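Local coordinates for protein ketosynthase (Streptomyces sp. MSC090213JE08, PDB 6KXD) that probably serves as the chain length factor partner of a ketosynthase in the highly reducing type II polyketide synthase of ishigamide biosynthesis, at residues 352-357 with 370-375; 156-161 with 171-176; 29-34 with 44-49; 181-186 with 255-260. One frame throughout, in Å; residues are numbered along the deposited sequence.

Contact 1 (352-357 with 370-375)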
loop_
_atom_site.group_PDB
_atom_site.type_symbol
_atom_site.label_atom_id
_atom_site.label_comp_id
_atom_site.label_asym_id
_atom_site.label_seq_id
_atom_site.Cartn_x
_atom_site.Cartn_y
_atom_site.Cartn_z
ATOM N N GLY B 352 30.656 -5.265 11.700
ATOM C CA GLY B 352 30.331 -4.118 12.537
ATOM C C GLY B 352 30.292 -2.796 11.790
ATOM O O GLY B 352 30.141 -1.779 12.441
ATOM N N ARG B 353 30.423 -2.807 10.443
ATOM C CA ARG B 353 30.535 -1.550 9.720
ATOM C C ARG B 353 29.136 -0.980 9.452
ATOM O O ARG B 353 28.187 -1.695 9.326
ATOM C CB ARG B 353 31.289 -1.739 8.405
ATOM C CG ARG B 353 32.760 -2.089 8.571
ATOM C CD ARG B 353 33.560 -1.031 9.307
ATOM N NE ARG B 353 34.934 -1.525 9.394
ATOM C CZ ARG B 353 35.968 -1.074 8.691
ATOM N NH1 ARG B 353 36.070 0.214 8.418
ATOM N NH2 ARG B 353 36.893 -1.924 8.261
ATOM N N ILE B 354 29.058 0.342 9.290
ATOM C CA ILE B 354 27.822 1.014 8.969
ATOM C C ILE B 354 27.639 1.098 7.452
ATOM O O ILE B 354 28.556 1.412 6.664
ATOM C CB ILE B 354 27.778 2.415 9.614
ATOM C CG1 ILE B 354 27.759 2.342 11.134
ATOM C CG2 ILE B 354 26.576 3.213 9.104
ATOM C CD1 ILE B 354 26.477 1.766 11.683
ATOM N N ALA B 355 26.402 0.836 7.016
ATOM C CA ALA B 355 26.025 1.055 5.669
ATOM C C ALA B 355 24.787 1.960 5.632
ATOM O O ALA B 355 23.936 1.958 6.473
ATOM C CB ALA B 355 25.755 -0.252 4.968
ATOM N N LEU B 356 24.732 2.748 4.585
ATOM C CA LEU B 356 23.662 3.694 4.340
ATOM C C LEU B 356 23.124 3.412 2.939
ATOM O O LEU B 356 23.913 3.331 1.978
ATOM C CB LEU B 356 24.208 5.119 4.392
ATOM C CG LEU B 356 23.183 6.242 4.332
ATOM C CD1 LEU B 356 23.687 7.451 5.093
ATOM C CD2 LEU B 356 22.937 6.652 2.893
ATOM N N VAL B 357 21.806 3.290 2.829
ATOM C CA VAL B 357 21.158 3.143 1.520
ATOM C C VAL B 357 20.169 4.300 1.385
ATOM O O VAL B 357 19.566 4.692 2.327
ATOM C CB VAL B 357 20.482 1.775 1.337
ATOM C CG1 VAL B 357 21.474 0.660 1.548
ATOM C CG2 VAL B 357 19.267 1.587 2.203
ATOM N N VAL B 370 19.976 3.221 7.568
ATOM C CA VAL B 370 21.321 3.002 8.136
ATOM C C VAL B 370 21.360 1.605 8.756
ATOM O O VAL B 370 20.474 1.237 9.538
ATOM C CB VAL B 370 21.660 4.099 9.152
ATOM C CG1 VAL B 370 23.012 3.880 9.806
ATOM C CG2 VAL B 370 21.616 5.459 8.501
ATOM N N LEU B 371 22.306 0.798 8.291
ATOM C CA LEU B 371 22.442 -0.602 8.751
ATOM C C LEU B 371 23.782 -0.747 9.460
ATOM O O LEU B 371 24.741 -0.088 9.096
ATOM C CB LEU B 371 22.459 -1.541 7.563
ATOM C CG LEU B 371 21.294 -1.380 6.578
ATOM C CD1 LEU B 371 21.491 -2.308 5.394
ATOM C CD2 LEU B 371 19.977 -1.665 7.243
ATOM N N ARG B 372 23.847 -1.678 10.403
ATOM C CA ARG B 372 25.123 -2.106 10.916
ATOM C C ARG B 372 25.349 -3.538 10.452
ATOM O O ARG B 372 24.475 -4.397 10.751
ATOM C CB ARG B 372 25.107 -1.965 12.427
ATOM C CG ARG B 372 26.192 -2.808 13.086
ATOM C CD ARG B 372 27.118 -2.096 14.026
ATOM N NE ARG B 372 26.694 -0.815 14.576
ATOM C CZ ARG B 372 27.490 0.258 14.635
ATOM N NH1 ARG B 372 28.672 0.249 14.025
ATOM N NH2 ARG B 372 27.079 1.332 15.289
ATOM N N LEU B 373 26.467 -3.763 9.745
ATOM C CA LEU B 373 26.780 -5.079 9.188
ATOM C C LEU B 373 27.279 -5.925 10.360
ATOM O O LEU B 373 27.994 -5.423 11.236
ATOM C CB LEU B 373 27.742 -4.966 8.003
ATOM C CG LEU B 373 27.265 -4.002 6.914
ATOM C CD1 LEU B 373 28.311 -3.787 5.852
ATOM C CD2 LEU B 373 25.964 -4.513 6.304
ATOM N N ILE B 374 26.778 -7.157 10.444
ATOM C CA ILE B 374 27.115 -8.053 11.514
ATOM C C ILE B 374 27.790 -9.253 10.849
ATOM O O ILE B 374 28.968 -9.138 10.530
ATOM C CB ILE B 374 25.877 -8.361 12.360
ATOM C CG1 ILE B 374 25.341 -7.064 12.970
ATOM C CG2 ILE B 374 26.155 -9.415 13.427
ATOM C CD1 ILE B 374 23.995 -7.227 13.582
ATOM N N GLY B 375 27.021 -10.306 10.542
ATOM C CA GLY B 375 27.521 -11.594 9.998
ATOM C C GLY B 375 27.725 -12.632 11.095
ATOM O O GLY B 375 28.145 -12.265 12.205
#

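Contact 2 (156-161 with 171-176)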
loop_
_atom_site.group_PDB
_atom_site.type_symbol
_atom_site.label_atom_id
_atom_site.label_comp_id
_atom_site.label_asym_id
_atom_site.label_seq_id
_atom_site.Cartn_x
_atom_site.Cartn_y
_atom_site.Cartn_z
ATOM N N HIS B 156 -1.487 -8.420 -5.023
ATOM C CA HIS B 156 -1.515 -9.813 -5.391
ATOM C C HIS B 156 -0.179 -10.517 -5.109
ATOM O O HIS B 156 -0.214 -11.653 -4.639
ATOM C CB HIS B 156 -1.849 -10.040 -6.847
ATOM C CG HIS B 156 -1.965 -11.495 -7.123
ATOM N ND1 HIS B 156 -0.930 -12.232 -7.666
ATOM C CD2 HIS B 156 -2.965 -12.369 -6.847
ATOM C CE1 HIS B 156 -1.331 -13.509 -7.759
ATOM N NE2 HIS B 156 -2.547 -13.606 -7.295
ATOM N N ALA B 157 0.960 -9.896 -5.428
ATOM C CA ALA B 157 2.255 -10.568 -5.177
ATOM C C ALA B 157 2.410 -10.917 -3.687
ATOM O O ALA B 157 2.798 -12.068 -3.334
ATOM C CB ALA B 157 3.424 -9.754 -5.707
ATOM N N ALA B 158 2.065 -9.992 -2.772
ATOM C CA ALA B 158 2.242 -10.210 -1.369
ATOM C C ALA B 158 1.310 -11.349 -0.915
ATOM O O ALA B 158 1.713 -12.217 -0.164
ATOM C CB ALA B 158 2.032 -8.918 -0.613
ATOM N N GLY B 159 0.066 -11.297 -1.388
ATOM C CA GLY B 159 -0.969 -12.284 -1.111
ATOM C C GLY B 159 -0.595 -13.653 -1.641
ATOM O O GLY B 159 -0.799 -14.671 -0.946
ATOM N N ALA B 160 -0.077 -13.689 -2.873
ATOM C CA ALA B 160 0.386 -14.938 -3.498
ATOM C C ALA B 160 1.508 -15.566 -2.666
ATOM O O ALA B 160 1.577 -16.811 -2.526
ATOM C CB ALA B 160 0.849 -14.747 -4.910
ATOM N N THR B 161 2.412 -14.724 -2.171
ATOM C CA THR B 161 3.528 -15.211 -1.341
ATOM C C THR B 161 2.956 -15.923 -0.128
ATOM O O THR B 161 3.421 -17.007 0.259
ATOM C CB THR B 161 4.438 -14.040 -0.965
ATOM O OG1 THR B 161 4.895 -13.443 -2.169
ATOM C CG2 THR B 161 5.620 -14.458 -0.132
ATOM N N ASN B 171 -0.143 -9.068 6.096
ATOM C CA ASN B 171 0.177 -9.132 4.701
ATOM C C ASN B 171 -0.115 -7.766 4.100
ATOM O O ASN B 171 -1.270 -7.411 4.005
ATOM C CB ASN B 171 -0.631 -10.200 3.997
ATOM C CG ASN B 171 -0.047 -10.541 2.653
ATOM O OD1 ASN B 171 -0.435 -9.954 1.649
ATOM N ND2 ASN B 171 0.845 -11.524 2.634
ATOM N N THR B 172 0.947 -7.041 3.734
ATOM C CA THR B 172 0.806 -5.686 3.325
ATOM C C THR B 172 1.589 -5.469 2.026
ATOM O O THR B 172 2.613 -6.072 1.752
ATOM C CB THR B 172 1.307 -4.735 4.410
ATOM O OG1 THR B 172 0.659 -5.086 5.626
ATOM C CG2 THR B 172 1.012 -3.286 4.093
ATOM N N THR B 173 1.079 -4.546 1.201
ATOM C CA THR B 173 1.764 -4.074 0.047
ATOM C C THR B 173 1.782 -2.558 0.159
ATOM O O THR B 173 0.751 -1.973 0.582
ATOM C CB THR B 173 1.077 -4.494 -1.259
ATOM O OG1 THR B 173 0.968 -5.911 -1.165
ATOM C CG2 THR B 173 1.851 -4.127 -2.499
ATOM N N VAL B 174 2.935 -1.969 -0.128
ATOM C CA VAL B 174 3.078 -0.529 -0.038
ATOM C C VAL B 174 3.647 -0.094 -1.378
ATOM O O VAL B 174 4.335 -0.795 -2.048
ATOM C CB VAL B 174 3.950 -0.038 1.135
ATOM C CG1 VAL B 174 3.328 -0.395 2.471
ATOM C CG2 VAL B 174 5.390 -0.532 1.017
ATOM N N ALA B 175 3.259 1.100 -1.807
ATOM C CA ALA B 175 3.746 1.606 -3.043
ATOM C C ALA B 175 4.928 2.516 -2.720
ATOM O O ALA B 175 5.486 2.414 -1.664
ATOM C CB ALA B 175 2.641 2.347 -3.766
ATOM N N GLY B 176 5.303 3.420 -3.626
ATOM C CA GLY B 176 6.400 4.315 -3.321
ATOM C C GLY B 176 7.514 4.227 -4.324
ATOM O O GLY B 176 8.484 4.985 -4.254
HETATM O O HOH W 1 1.949 -7.271 -3.604
#

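Contact 3 (29-34 with 44-49)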
loop_
_atom_site.group_PDB
_atom_site.type_symbol
_atom_site.label_atom_id
_atom_site.label_comp_id
_atom_site.label_asym_id
_atom_site.label_seq_id
_atom_site.Cartn_x
_atom_site.Cartn_y
_atom_site.Cartn_z
ATOM N N SER B 29 16.998 -10.966 -10.054
ATOM C CA SER B 29 17.477 -9.696 -10.497
ATOM C C SER B 29 18.070 -9.813 -11.894
ATOM O O SER B 29 18.180 -10.906 -12.448
ATOM C CB SER B 29 18.518 -9.210 -9.516
ATOM O OG SER B 29 19.738 -9.883 -9.775
ATOM N N PRO B 30 18.486 -8.685 -12.514
ATOM C CA PRO B 30 19.134 -8.766 -13.818
ATOM C C PRO B 30 20.456 -9.550 -13.802
ATOM O O PRO B 30 20.911 -9.886 -14.864
ATOM C CB PRO B 30 19.358 -7.299 -14.211
ATOM C CG PRO B 30 18.292 -6.564 -13.405
ATOM C CD PRO B 30 18.236 -7.299 -12.091
ATOM N N TYR B 31 20.975 -9.880 -12.606
ATOM C CA TYR B 31 22.101 -10.770 -12.428
ATOM C C TYR B 31 21.712 -12.233 -12.547
ATOM O O TYR B 31 22.580 -13.032 -12.779
ATOM C CB TYR B 31 22.761 -10.560 -11.075
ATOM C CG TYR B 31 23.513 -9.259 -11.021
ATOM C CD1 TYR B 31 24.348 -8.913 -12.072
ATOM C CD2 TYR B 31 23.424 -8.401 -9.944
ATOM C CE1 TYR B 31 25.059 -7.731 -12.063
ATOM C CE2 TYR B 31 24.145 -7.213 -9.912
ATOM C CZ TYR B 31 24.963 -6.878 -10.983
ATOM O OH TYR B 31 25.691 -5.718 -11.040
ATOM N N GLY B 32 20.426 -12.549 -12.377
ATOM C CA GLY B 32 19.974 -13.900 -12.486
ATOM C C GLY B 32 19.006 -14.246 -11.392
ATOM O O GLY B 32 18.503 -13.386 -10.676
ATOM N N ILE B 33 18.733 -15.537 -11.249
ATOM C CA ILE B 33 17.850 -15.960 -10.228
ATOM C C ILE B 33 18.642 -16.366 -8.997
ATOM O O ILE B 33 19.395 -17.309 -9.030
ATOM C CB ILE B 33 16.985 -17.116 -10.729
ATOM C CG1 ILE B 33 16.236 -16.712 -11.991
ATOM C CG2 ILE B 33 16.072 -17.565 -9.601
ATOM C CD1 ILE B 33 15.443 -17.810 -12.616
ATOM N N GLY B 34 18.373 -15.716 -7.875
ATOM C CA GLY B 34 18.865 -16.158 -6.647
ATOM C C GLY B 34 19.854 -15.191 -6.085
ATOM O O GLY B 34 20.443 -14.404 -6.848
ATOM N N ALA B 44 31.172 -8.516 -8.618
ATOM C CA ALA B 44 31.895 -8.413 -9.880
ATOM C C ALA B 44 31.706 -7.034 -10.511
ATOM O O ALA B 44 32.410 -6.735 -11.489
ATOM C CB ALA B 44 31.416 -9.488 -10.820
ATOM N N GLY B 45 30.724 -6.255 -10.026
ATOM C CA GLY B 45 30.234 -5.070 -10.696
ATOM C C GLY B 45 29.908 -5.374 -12.138
ATOM O O GLY B 45 30.289 -4.619 -13.048
ATOM N N ALA B 46 29.201 -6.487 -12.359
ATOM C CA ALA B 46 28.905 -6.970 -13.689
ATOM C C ALA B 46 27.817 -6.104 -14.331
ATOM O O ALA B 46 26.971 -5.547 -13.635
ATOM C CB ALA B 46 28.489 -8.421 -13.633
ATOM N N LYS B 47 27.833 -6.024 -15.673
ATOM C CA LYS B 47 26.789 -5.380 -16.469
ATOM C C LYS B 47 25.664 -6.392 -16.700
ATOM O O LYS B 47 25.905 -7.563 -16.595
ATOM C CB LYS B 47 27.336 -4.901 -17.817
ATOM C CG LYS B 47 28.524 -3.967 -17.694
ATOM C CD LYS B 47 28.637 -2.964 -18.821
ATOM C CE LYS B 47 30.036 -2.401 -18.959
ATOM N NZ LYS B 47 30.041 -0.931 -18.796
ATOM N N THR B 48 24.454 -5.912 -17.016
ATOM C CA THR B 48 23.269 -6.776 -17.110
ATOM C C THR B 48 22.401 -6.443 -18.328
ATOM O O THR B 48 21.501 -7.208 -18.668
ATOM C CB THR B 48 22.451 -6.726 -15.810
ATOM O OG1 THR B 48 21.819 -5.453 -15.666
ATOM C CG2 THR B 48 23.301 -7.009 -14.596
ATOM N N ALA B 49 22.682 -5.316 -18.982
ATOM C CA ALA B 49 21.908 -4.858 -20.086
ATOM C C ALA B 49 21.992 -5.917 -21.191
ATOM O O ALA B 49 23.035 -6.468 -21.433
ATOM C CB ALA B 49 22.389 -3.502 -20.555
#

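Contact 4 (181-186 with 255-260)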
loop_
_atom_site.group_PDB
_atom_site.type_symbol
_atom_site.label_atom_id
_atom_site.label_comp_id
_atom_site.label_asym_id
_atom_site.label_seq_id
_atom_site.Cartn_x
_atom_site.Cartn_y
_atom_site.Cartn_z
ATOM N N GLY B 181 10.900 -0.169 -0.977
ATOM C CA GLY B 181 11.605 -1.188 -0.134
ATOM C C GLY B 181 11.921 -0.653 1.248
ATOM O O GLY B 181 11.844 -1.370 2.242
ATOM N N LEU B 182 12.245 0.638 1.340
ATOM C CA LEU B 182 12.519 1.249 2.624
ATOM C C LEU B 182 11.239 1.555 3.404
ATOM O O LEU B 182 11.254 1.438 4.589
ATOM C CB LEU B 182 13.395 2.496 2.439
ATOM C CG LEU B 182 14.728 2.210 1.765
ATOM C CD1 LEU B 182 15.605 3.469 1.638
ATOM C CD2 LEU B 182 15.491 1.171 2.561
ATOM N N LEU B 183 10.161 1.978 2.735
ATOM C CA LEU B 183 8.878 2.146 3.370
ATOM C C LEU B 183 8.444 0.791 3.920
ATOM O O LEU B 183 7.928 0.715 5.014
ATOM C CB LEU B 183 7.885 2.652 2.338
ATOM C CG LEU B 183 8.157 4.047 1.780
ATOM C CD1 LEU B 183 7.082 4.381 0.785
ATOM C CD2 LEU B 183 8.190 5.094 2.884
ATOM N N ALA B 184 8.687 -0.256 3.133
ATOM C CA ALA B 184 8.291 -1.581 3.559
ATOM C C ALA B 184 9.088 -1.945 4.818
ATOM O O ALA B 184 8.570 -2.514 5.744
ATOM C CB ALA B 184 8.537 -2.582 2.499
ATOM N N LEU B 185 10.394 -1.659 4.768
ATOM C CA LEU B 185 11.277 -2.031 5.843
ATOM C C LEU B 185 10.833 -1.309 7.108
ATOM O O LEU B 185 10.816 -1.874 8.202
ATOM C CB LEU B 185 12.705 -1.666 5.467
ATOM C CG LEU B 185 13.741 -1.965 6.530
ATOM C CD1 LEU B 185 13.685 -3.420 6.954
ATOM C CD2 LEU B 185 15.106 -1.633 5.992
ATOM N N ASN B 186 10.489 -0.026 6.969
ATOM C CA ASN B 186 10.120 0.749 8.124
ATOM C C ASN B 186 8.770 0.279 8.676
ATOM O O ASN B 186 8.517 0.214 9.904
ATOM C CB ASN B 186 10.042 2.233 7.801
ATOM C CG ASN B 186 10.242 3.044 9.057
ATOM O OD1 ASN B 186 11.138 2.725 9.841
ATOM N ND2 ASN B 186 9.464 4.088 9.184
ATOM N N VAL B 255 15.536 4.025 9.722
ATOM C CA VAL B 255 14.963 4.295 8.417
ATOM C C VAL B 255 14.227 5.611 8.549
ATOM O O VAL B 255 13.358 5.788 9.408
ATOM C CB VAL B 255 14.008 3.185 7.955
ATOM C CG1 VAL B 255 13.358 3.547 6.630
ATOM C CG2 VAL B 255 14.698 1.856 7.875
ATOM N N GLU B 256 14.632 6.563 7.716
ATOM C CA GLU B 256 14.076 7.848 7.760
ATOM C C GLU B 256 13.610 8.195 6.346
ATOM O O GLU B 256 14.150 7.702 5.344
ATOM C CB GLU B 256 15.092 8.874 8.286
ATOM C CG GLU B 256 15.403 8.719 9.767
ATOM C CD GLU B 256 14.229 8.928 10.727
ATOM O OE1 GLU B 256 14.080 8.115 11.663
ATOM O OE2 GLU B 256 13.489 9.909 10.535
ATOM N N THR B 257 12.597 9.047 6.321
ATOM C CA THR B 257 11.970 9.440 5.096
ATOM C C THR B 257 11.624 10.913 5.152
ATOM O O THR B 257 11.411 11.493 6.220
ATOM C CB THR B 257 10.654 8.693 4.845
ATOM O OG1 THR B 257 9.832 9.000 5.962
ATOM C CG2 THR B 257 10.771 7.190 4.732
ATOM N N ARG B 258 11.541 11.482 3.954
ATOM C CA ARG B 258 11.124 12.829 3.777
ATOM C C ARG B 258 10.391 12.933 2.443
ATOM O O ARG B 258 10.511 12.047 1.600
ATOM C CB ARG B 258 12.352 13.737 3.757
ATOM C CG ARG B 258 12.927 14.003 5.137
ATOM C CD ARG B 258 14.023 15.026 4.986
ATOM N NE ARG B 258 13.600 16.327 4.527
ATOM C CZ ARG B 258 13.295 17.339 5.334
ATOM N NH1 ARG B 258 13.041 17.106 6.607
ATOM N NH2 ARG B 258 13.246 18.573 4.859
ATOM N N VAL B 259 9.635 14.014 2.284
ATOM C CA VAL B 259 9.112 14.331 1.018
ATOM C C VAL B 259 9.788 15.612 0.555
ATOM O O VAL B 259 9.887 16.556 1.334
ATOM C CB VAL B 259 7.578 14.439 1.020
ATOM C CG1 VAL B 259 7.051 14.893 -0.350
ATOM C CG2 VAL B 259 6.916 13.146 1.465
ATOM N N ASP B 260 10.240 15.590 -0.692
ATOM C CA ASP B 260 10.968 16.678 -1.310
ATOM C C ASP B 260 9.962 17.701 -1.855
ATOM O O ASP B 260 9.834 17.843 -3.055
ATOM C CB ASP B 260 11.864 16.164 -2.428
ATOM C CG ASP B 260 12.632 17.252 -3.170
ATOM O OD1 ASP B 260 12.756 18.386 -2.622
ATOM O OD2 ASP B 260 13.086 16.972 -4.289
HETATM O O HOH W 2 11.162 5.966 10.597
#

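Contact 1 (352-357 with 370-375)
Ala-355 and Leu-371 form an antiparallel hydrogen-bonded pair. Ala-355 N donates to Leu-371 O at 2.8 Å, and Leu-371 N donates back to Ala-355 O at 2.7 Å. Further along, Leu-373 N reaches Arg-353 O at 2.7 Å in an almost straight bond (179° at the hydrogen). The ladder ends in a weak bond from Gly-352 N to Leu-373 O. Ile-354 with Arg-372 and Leu-356 with Val-370 are non-hydrogen-bonded pairs. Between the bonded pairs, Ile-354 CA makes a CA-H...O contact with Leu-371 O at 3.3 Å.

One side chain adds a polar bond. Arg-372 bends at chi2 and chi3, and its NH1 donates to Gly-352 O at 3.0 Å. The acceptor lies in the guanidinium plane, at the edge of the group. Over one face sits Ile-354 CD1, 3.4 Å above the plane and over its centre. An edge bond and a methyl on the face together probably limit how the guanidinium can turn.

The apolar contacts lie on both faces of the hairpin. Ile-354 CG2 meets Val-370 CG1 at 3.7 Å on the face that also carries Leu-356, and helix 265-280 covers Leu-356 and Val-370. Ala-355 and Leu-371 point to the other face. There Ala-355 CB lies 4.4 Å from Leu-371 CB, and Val-340 of helix 332-344 packs on Ala-355. Strands 354-360 and 365-373 thus form a hairpin with helices on both faces, consistent with a thiolase-type layered fold. Backbone bonds set the register, while the arginine ties the open end of the hairpin through NH1, with Ile-354 in van der Waals contact.

Contact 2 (156-161 with 171-176)
Asn-171 holds CG anti to its backbone N (chi1 -164°), which sets CG toward Ala-158 on the helix. Its chi2 of -92° then turns the amide so that ND2 faces Ala-158 O. Thr-173 has OG1 anti to its carbonyl carbon, and this hydroxyl meets the methyl of Ala-158. Ala-158 CB thus touches both polar side chains.

Asn-171 ND2 donates to Ala-158 O at 3.0 Å, in a nearly straight bond of 168° at the hydrogen. The acceptor lies in the amide plane of Asn-171. The amide nitrogen, in turn, sits well above the plane of the Ala-158 carbonyl. At the other end of the amide, Asn-171 OD1 comes within 3.5 Å of Ala-158 CB. Its hydrogen bond is to Asn-398 ND2 of the neighbouring ketosynthase subunit. Both ends of this buried amide thus have a partner, which is likely to fix its rotation about chi2.

Thr-173 OG1 is 3.2 Å from Ala-158 CB, a close approach. A water extends the link: it accepts from Ala-158 N at 2.8 Å and donates to Thr-173 OG1 at 3.0 Å. The water thus takes the N-H of Ala-158 in the first turn of the helix. Within the helix, Thr-161 OG1 and Thr-161 N reach Ala-157 O from opposite faces of its plane.

Strand 171-174 pairs in parallel with strand 114-119. Thr-173 and Ala-175 also make backbone hydrogen bonds to the neighbouring ketosynthase subunit. This is consistent with thiolase-fold dimers, where the edge strand of the N-terminal half pairs with the partner subunit; here helix 156-165 packs against that strand.

Contact 3 (29-34 with 44-49)
Tyr-31 OH donates to Ala-46 O at 2.9 Å. The hydroxyl lies in the carbonyl plane and uses a lone pair of the oxygen. The acceptor lies at the edge of the tyrosine ring, near its plane. CG of Tyr-31 is anti to the carbonyl carbon (chi1 -72°), beside the backbone N, and the ring runs from there to residues 44-49. Tyr-31 CE1 also touches Ala-46 CB at 3.8 Å. A phenylalanine in place of Tyr-31 would keep the ring but lack the hydroxyl, so Ala-46 O would lose this donor and the 44-49 loop would probably be less firmly tied.

Tyr-31 stands in a type I beta turn from Ser-29 to Gly-32. Gly-32 N donates to Ser-29 O at 2.8 Å. Ser-29 OG also accepts from Tyr-31 N at 3.1 Å, an ST turn that is likely to stiffen the backbone carrying the ring. Helix 35-44 follows, with Gly-34 at its N-cap. It ends in a Schellman motif at Gly-45, and the chain then comes back past the turn.

Pro-30 makes the second contact. Pro-30 CB lies 3.5 Å from Thr-48 CB and 3.4 Å from Thr-48 OG1. The hydroxyl of Thr-48 sits between its own backbone N and carbonyl carbon (chi1 70°), and it hydrogen-bonds to Leu-324 O. Cys-65 of strand 63-65 packs on both Pro-30 and Thr-48, while Leu-325 touches Tyr-31 and Thr-48.

Contact 4 (181-186 with 255-260)
Val-255 makes the tight part of this contact, against Leu-182, Leu-185 and Asn-186 of the helix. Val-255 CG1, anti to the backbone N (chi1 176°), lies 3.6 Å from Leu-182 O and 3.8 Å from Asn-186 CB. The other methyl, Val-255 CG2, meets Leu-185 CD2 at 4.0 Å. Val-255 CB is 3.5 Å from Asn-186 OD1. The side chains of Asn-186 and Val-255 slide past each other in opposite directions.

The polar edge of this tight end is the Asn-186 amide. A water accepts from Asn-186 ND2 at 2.9 Å; its link onward to Val-255 O is modelled too short to be trusted. Asn-186 ND2 also bonds to Glu-162 of the neighbouring ketosynthase subunit, and Asn-186 OD1 accepts from Arg-189 NE. An alanine at Asn-186 would keep CB against Val-255 CG1 but remove the amide, and Arg-189 NE would probably be left without an acceptor here and the Glu-162 carboxylate of the neighbouring subunit without a donor.

Helix 180-193 here lies against strand 250-259, with Ile-337 of helix 332-344 touching Leu-182 and Leu-185. Two such buried helices side by side between sheets form the central layer of the thiolase fold.

The two backbones diverge toward the looser end. The CA atoms of Asn-186 and Val-255 are 6.0 Å apart, but those of Leu-183 and Thr-257 are 8.1 Å apart. A single pair of methyls, Leu-183 CD2 and Thr-257 CG2, meets there, the two side chains crossing at about a right angle. Leu-183 also packs on Thr-164 of the neighbouring subunit.

Contacts 1, 2 and 4 are buried, while contact 3 is only partly so. Contact 1 is mostly backbone pairing between strands. Contact 4 relies on apolar branches with one amide at the edge, contact 2 on an amide and a water, and contact 3 on one hydroxyl. Contacts 1 and 4 share a sheet in which strands 365-373 and 250-259 are neighbours, and Val-357 CG2 touches Leu-182 CD2 at 3.8 Å. Strand 171-174 of contact 2 leads along the chain to helix 180-193 of contact 4. Both meet the neighbouring ketosynthase subunit, unlike contacts 1 and 3. Contact 3 lies about 14 Å, nearest atoms, from each of the others.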